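Local coordinates for protein adenosine kinase (Sinorhizobium meliloti, PDB 3UBO) that probably transfers a phosphate from ATP to adenosine as a pfkB-family kinase, and is captured here with adenosine and ADP bound, at residues Asp23-Phe26 against Leu27-Gly31; Ser192-Val195 against His196-Ser200; Leu234-Leu237 against Ala238-Cys241. All blocks are in the same frame, centred on the assembly; numbering follows the deposited sequence.

In the fold
The three contacts illustrate how local contacts along helices and at their ends serve different parts of a ribokinase-like fold. Contact 1 lies on the short helix 24-29, packed against the mixed sheet that forms the lid in this family. Contacts 2 and 3 belong to the larger alpha/beta part, built round a parallel sheet. Contact 2 is the one beside the ligands: the side chain of Arg197 is about 6 Å from bound adenosine and that of Ser192 about 8 Å from ADP. By comparison, Leu27 of contact 1 is about 14 Å from adenosine. Contact 3 is farther from the ligands than contact 2, the side chain of Leu234 lying about 12 Å from ADP; the centres of these two contacts are about 17 Å apart.

Contact 1. Residues Asp23-Phe26 against Leu27-Gly31; sequences DDSF and LEENG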
# COMPACT_ATOMS: atom_id res chain seq x y z
N ASP A 23 1.29 -19.15 -0.58
CA ASP A 23 0.80 -20.27 -1.42
C ASP A 23 -0.13 -21.11 -0.59
O ASP A 23 -0.40 -20.74 0.53
CB ASP A 23 1.93 -21.14 -2.03
CG ASP A 23 3.03 -21.48 -1.03
OD1 ASP A 23 2.86 -21.13 0.16
OD2 ASP A 23 4.08 -22.06 -1.41
N ASP A 24 -0.65 -22.23 -1.10
CA ASP A 24 -1.61 -22.97 -0.25
C ASP A 24 -0.96 -23.57 0.99
O ASP A 24 -1.46 -23.37 2.10
CB ASP A 24 -2.39 -24.07 -1.00
CG ASP A 24 -3.73 -23.58 -1.61
OD1 ASP A 24 -4.21 -22.45 -1.29
OD2 ASP A 24 -4.31 -24.35 -2.43
N SER A 25 0.15 -24.29 0.81
CA SER A 25 0.86 -24.87 1.96
C SER A 25 1.14 -23.88 3.14
O SER A 25 1.11 -24.26 4.30
CB SER A 25 2.14 -25.51 1.48
OG SER A 25 2.67 -24.70 0.47
N PHE A 26 1.40 -22.62 2.85
CA PHE A 26 1.55 -21.67 3.93
C PHE A 26 0.36 -21.62 4.87
O PHE A 26 0.50 -21.50 6.07
CB PHE A 26 1.80 -20.26 3.42
CG PHE A 26 2.10 -19.30 4.50
CD1 PHE A 26 1.08 -18.79 5.30
CD2 PHE A 26 3.40 -18.93 4.75
CE1 PHE A 26 1.36 -17.87 6.35
CE2 PHE A 26 3.70 -18.04 5.79
CZ PHE A 26 2.67 -17.50 6.60
N LEU A 27 -0.83 -21.68 4.32
CA LEU A 27 -2.00 -21.55 5.14
C LEU A 27 -2.23 -22.81 5.95
O LEU A 27 -2.62 -22.71 7.09
CB LEU A 27 -3.23 -21.22 4.29
CG LEU A 27 -3.12 -20.01 3.35
CD1 LEU A 27 -4.34 -19.95 2.49
CD2 LEU A 27 -2.90 -18.72 4.14
N GLU A 28 -1.96 -23.99 5.41
CA GLU A 28 -2.12 -25.19 6.23
C GLU A 28 -1.01 -25.23 7.25
O GLU A 28 -1.29 -25.52 8.41
CB GLU A 28 -2.13 -26.52 5.45
CG GLU A 28 -2.74 -26.46 4.01
CD GLU A 28 -2.29 -27.66 3.15
OE1 GLU A 28 -1.71 -28.59 3.81
OE2 GLU A 28 -2.48 -27.70 1.87
N GLU A 29 0.23 -24.95 6.86
CA GLU A 29 1.32 -24.97 7.84
C GLU A 29 1.08 -24.09 9.04
O GLU A 29 1.54 -24.42 10.16
CB GLU A 29 2.67 -24.67 7.24
CG GLU A 29 3.22 -25.89 6.47
CD GLU A 29 4.28 -25.53 5.37
OE1 GLU A 29 5.13 -24.57 5.59
OE2 GLU A 29 4.24 -26.26 4.29
N ASN A 30 0.34 -22.98 8.85
CA ASN A 30 0.03 -22.07 9.95
C ASN A 30 -1.39 -22.18 10.47
O ASN A 30 -1.86 -21.30 11.21
CB ASN A 30 0.34 -20.65 9.56
CG ASN A 30 1.81 -20.44 9.29
OD1 ASN A 30 2.59 -20.19 10.23
ND2 ASN A 30 2.23 -20.59 8.02
N GLY A 31 -2.08 -23.25 10.12
CA GLY A 31 -3.42 -23.46 10.64
C GLY A 31 -4.32 -22.23 10.43
O GLY A 31 -5.12 -21.90 11.30
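The short helix 24-29 has an N-cap at Asp23 and ends in a Schellman motif; over its last turn Asn30 meets Phe26. Asn30 takes hold of Phe26 O twice. Its backbone N donates over 3.2 Å, and its side-chain ND2 donates over 2.8 Å to the same oxygen, arriving in the carbonyl plane on a lone pair with an N-H...O angle of 169°. The same ND2 sits 3.2 Å above the centre of the Phe26 ring, whose plane is turned 31° from the amide. The ring comes under the amide because CG of Phe26 stands anti to its own N (chi1 -174°), directing the side chain along the helix toward its C-terminal end. A second aromatic ring, that of Phe120, meets Phe26 and ties the helix to strand 116-121.

At the N-terminal end OD1 of Asp23 accepts a weak bond from Phe26 N at 3.4 Å. The turns between are held by backbone bonds, among them Glu29 N to Ser25 O at 2.8 Å, while the Glu29 chain, extended beyond CG, runs back along the helix, so that OE2 lies 3.6 Å from Ser25 CB. In the Schellman motif Gly31 is the C-prime residue, with positive phi; Ile32 N bonds to Leu27 O, and Gly31 N to Glu28 O at 2.9 Å.

Chemically, the amide of Asn30 gives a terminal carbonyl a side-chain donor besides the backbone one. The straight bond at ND2, with a weak one from Arg51 to OD1, probably fixes the amide's rotation, leaving it as a tilted packing on the ring while its N-H is spent on Phe26 O.

Contact 2. Residues Ser192-Val195 against His196-Ser200; sequences SFCV and HRYRS
Ser192 and His196 open the hydrogen-bonded part of this contact, which follows helix 192-197 to the break before helix 199-207. ND1 of His196 donates to Ser192 O over 2.7 Å, approaching the oxygen nearly end-on to the carbonyl while the oxygen lies 16° out of the imidazole plane, at the ring edge. The bond is bent at hydrogen, at 135°. One residue on, the regular helical bond joins Arg197 N to Phe193 O, 2.9 Å. At Tyr198, the N-cap of the next helix, the pattern frays: its N makes only weak bonds, to Cys194 O at 3.0 Å and to Val195 O at 3.3 Å.

Packing against flat groups is the second kind. The Arg197 chain starts extended and bends at chi3 (74°), which brings its guanidinium back along the helix until Cys194 CA lies over one face, 3.3 Å above the plane and offset toward the rim. Arg197 also touches Met37 and Leu39 of lid strand 37-39, while Val195 packs on helix 218-224, so the contact faces the lid beside the adenosine site.

Sulfur-aromatic contact is the third. Cys194 SG approaches the edge of the Tyr198 ring, 5.3 Å from its centroid, with CD2 as the nearest ring atom at 4.1 Å.

Charge enters through Asp163 OD1, and Trp162 meets the tyrosine ring edge-to-face. One carboxylate oxygen thus pairs with NE of Arg197, in a salt bridge, and the hydroxyl of Tyr198, in a hydrogen bond. With Cys194 CA also over one guanidinium face, the arginine near adenosine is probably oriented by both charge and packing.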
# COMPACT_ATOMS: atom_id res chain seq x y z
N SER A 192 -18.55 -16.35 7.23
CA SER A 192 -19.39 -17.47 7.56
C SER A 192 -19.07 -18.08 8.91
O SER A 192 -19.76 -18.97 9.34
CB SER A 192 -19.39 -18.53 6.46
OG SER A 192 -18.29 -19.39 6.62
N PHE A 193 -18.04 -17.63 9.62
CA PHE A 193 -17.84 -18.21 10.96
C PHE A 193 -18.42 -17.31 11.99
O PHE A 193 -18.84 -17.77 13.02
CB PHE A 193 -16.37 -18.51 11.28
CG PHE A 193 -15.84 -19.71 10.52
CD1 PHE A 193 -15.85 -20.97 11.10
CD2 PHE A 193 -15.35 -19.56 9.19
CE1 PHE A 193 -15.39 -22.11 10.37
CE2 PHE A 193 -14.89 -20.70 8.45
CZ PHE A 193 -14.91 -21.98 9.05
N CYS A 194 -18.38 -16.01 11.72
CA CYS A 194 -19.08 -14.99 12.48
C CYS A 194 -20.49 -15.50 12.53
O CYS A 194 -21.03 -15.72 13.61
CB CYS A 194 -19.04 -13.68 11.73
SG CYS A 194 -19.14 -12.21 12.75
N VAL A 195 -21.06 -15.77 11.36
CA VAL A 195 -22.40 -16.39 11.31
C VAL A 195 -22.64 -17.58 12.29
O VAL A 195 -23.56 -17.50 13.09
CB VAL A 195 -22.92 -16.62 9.84
CG1 VAL A 195 -24.20 -17.44 9.82
CG2 VAL A 195 -23.13 -15.26 9.13
N HIS A 196 -21.84 -18.65 12.29
CA HIS A 196 -22.01 -19.64 13.36
C HIS A 196 -21.88 -19.08 14.79
O HIS A 196 -22.70 -19.39 15.66
CB HIS A 196 -21.05 -20.80 13.21
CG HIS A 196 -21.19 -21.52 11.92
ND1 HIS A 196 -20.59 -21.08 10.75
CD2 HIS A 196 -21.84 -22.66 11.60
CE1 HIS A 196 -20.87 -21.92 9.76
NE2 HIS A 196 -21.63 -22.89 10.25
N ARG A 197 -20.87 -18.26 15.03
CA ARG A 197 -20.53 -17.72 16.38
C ARG A 197 -21.63 -16.76 16.95
O ARG A 197 -21.63 -16.38 18.12
CB ARG A 197 -19.14 -17.05 16.25
CG ARG A 197 -18.43 -16.26 17.43
CD ARG A 197 -16.81 -16.04 17.13
NE ARG A 197 -16.48 -15.02 16.10
CZ ARG A 197 -16.20 -15.27 14.80
NH1 ARG A 197 -16.16 -16.51 14.29
NH2 ARG A 197 -15.97 -14.24 13.98
N TYR A 198 -22.56 -16.37 16.08
CA TYR A 198 -23.66 -15.47 16.44
C TYR A 198 -24.90 -15.71 15.60
O TYR A 198 -25.60 -14.74 15.31
CB TYR A 198 -23.28 -13.99 16.30
CG TYR A 198 -22.01 -13.57 17.02
CD1 TYR A 198 -21.98 -13.38 18.40
CD2 TYR A 198 -20.83 -13.40 16.32
CE1 TYR A 198 -20.79 -12.99 19.07
CE2 TYR A 198 -19.66 -13.04 16.96
CZ TYR A 198 -19.64 -12.83 18.33
OH TYR A 198 -18.47 -12.46 18.93
N ARG A 199 -25.19 -16.96 15.21
CA ARG A 199 -26.44 -17.30 14.46
C ARG A 199 -27.64 -16.56 15.07
O ARG A 199 -28.43 -15.90 14.38
CB ARG A 199 -26.71 -18.82 14.48
CG ARG A 199 -27.28 -19.39 13.19
CD ARG A 199 -26.66 -20.80 12.82
NE ARG A 199 -27.56 -21.96 13.04
CZ ARG A 199 -27.29 -23.24 12.73
NH1 ARG A 199 -26.11 -23.55 12.17
NH2 ARG A 199 -28.18 -24.21 12.98
N SER A 200 -27.74 -16.68 16.38
CA SER A 200 -28.95 -16.34 17.08
C SER A 200 -28.98 -14.85 17.29
O SER A 200 -29.96 -14.23 16.90
CB SER A 200 -28.99 -17.08 18.39
OG SER A 200 -27.88 -16.66 19.16

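Contact 3. Residues Leu234-Leu237 against Ala238-Cys241; sequences LELL and ARDC
Arg239 and Leu236 run alongside each other on the last turns of helix 230-240, one of the helices flanking the parallel sheet of this ribokinase-like alpha/beta fold. Followed outward, the arginine first sets its CB 3.3 Å from Leu236 O. With CG anti to the carbonyl carbon (chi1 -52°), the chain turns back along the helix, and CG comes 3.3 Å from Glu235 O, the oxygen that also accepts the backbone bond from Arg239 N over 3.1 Å. From CG to NE the chain is extended and carries the tip alongside the leucine. There CZ meets Leu236 CD2 at 4.1 Å and NH1 meets the same methyl at 4.0 Å, since CD2 stands over one face of the guanidinium, offset toward its rim. At the far end NH2 is 4.3 Å from Glu235 OE1. The oxygen sits off the plane of the guanidinium, so the attraction is one of charge without a directed bond.

The outer side of the helix therefore carries a leucine methyl on a guanidinium face, with one glutamate carboxylate nearby. Its other side packs inward: Leu237 reaches Met206 of helix 199-207 and Val214 of strand 213-217, while Leu234 and Ala238 touch Val256. Ala238 N continues the helical pattern by bonding to Leu234 O. Near the C-terminal end Asp240 OD2 accepts from Tyr225 OH and forms a salt bridge with Arg207, linking the helix to its neighbour 199-207. As the chain leaves the helix, Cys241 packs against Met206 and Val214, its SG 3.1 Å from Leu237 O and 4.3 Å from Leu237 CD1.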
# COMPACT_ATOMS: atom_id res chain seq x y z
N LEU A 234 -33.19 -18.56 0.79
CA LEU A 234 -33.69 -17.30 0.23
C LEU A 234 -35.06 -16.93 0.79
O LEU A 234 -35.33 -15.76 1.02
CB LEU A 234 -33.67 -17.32 -1.31
CG LEU A 234 -32.31 -16.99 -1.97
CD1 LEU A 234 -32.35 -16.96 -3.46
CD2 LEU A 234 -31.87 -15.64 -1.52
N GLU A 235 -35.92 -17.93 1.05
CA GLU A 235 -37.24 -17.68 1.64
C GLU A 235 -37.08 -17.19 3.05
O GLU A 235 -37.61 -16.15 3.41
CB GLU A 235 -38.10 -18.93 1.64
CG GLU A 235 -38.51 -19.39 0.27
CD GLU A 235 -39.23 -20.74 0.31
OE1 GLU A 235 -39.31 -21.33 1.44
OE2 GLU A 235 -39.71 -21.18 -0.79
N LEU A 236 -36.35 -17.94 3.86
CA LEU A 236 -36.25 -17.59 5.26
C LEU A 236 -35.72 -16.16 5.46
O LEU A 236 -36.18 -15.40 6.33
CB LEU A 236 -35.37 -18.62 5.95
CG LEU A 236 -35.85 -20.03 5.58
CD1 LEU A 236 -34.83 -21.09 5.99
CD2 LEU A 236 -37.19 -20.31 6.23
N LEU A 237 -34.77 -15.80 4.60
CA LEU A 237 -34.10 -14.52 4.63
C LEU A 237 -35.02 -13.36 4.25
O LEU A 237 -34.88 -12.24 4.77
CB LEU A 237 -32.93 -14.56 3.65
CG LEU A 237 -32.28 -13.21 3.34
CD1 LEU A 237 -31.37 -12.89 4.50
CD2 LEU A 237 -31.52 -13.12 2.02
N ALA A 238 -35.94 -13.65 3.32
CA ALA A 238 -37.06 -12.76 2.94
C ALA A 238 -38.06 -12.49 4.06
O ALA A 238 -38.55 -11.39 4.15
CB ALA A 238 -37.79 -13.32 1.75
N ARG A 239 -38.34 -13.52 4.88
CA ARG A 239 -39.22 -13.45 6.05
C ARG A 239 -38.68 -12.59 7.19
O ARG A 239 -39.49 -12.07 8.02
CB ARG A 239 -39.44 -14.85 6.67
CG ARG A 239 -39.91 -15.93 5.74
CD ARG A 239 -40.51 -17.12 6.50
NE ARG A 239 -40.96 -18.16 5.55
CZ ARG A 239 -41.20 -19.44 5.87
NH1 ARG A 239 -41.06 -19.87 7.12
NH2 ARG A 239 -41.59 -20.29 4.91
N ASP A 240 -37.35 -12.47 7.28
CA ASP A 240 -36.78 -11.92 8.52
C ASP A 240 -36.29 -10.46 8.42
O ASP A 240 -36.05 -9.79 9.46
CB ASP A 240 -35.72 -12.87 9.08
CG ASP A 240 -36.25 -14.28 9.29
OD1 ASP A 240 -37.48 -14.48 9.11
OD2 ASP A 240 -35.46 -15.19 9.63
N CYS A 241 -36.17 -9.99 7.16
CA CYS A 241 -35.88 -8.57 6.86
C CYS A 241 -36.72 -7.99 5.71
O CYS A 241 -37.33 -8.72 4.92
CB CYS A 241 -34.38 -8.37 6.61
SG CYS A 241 -33.75 -9.42 5.27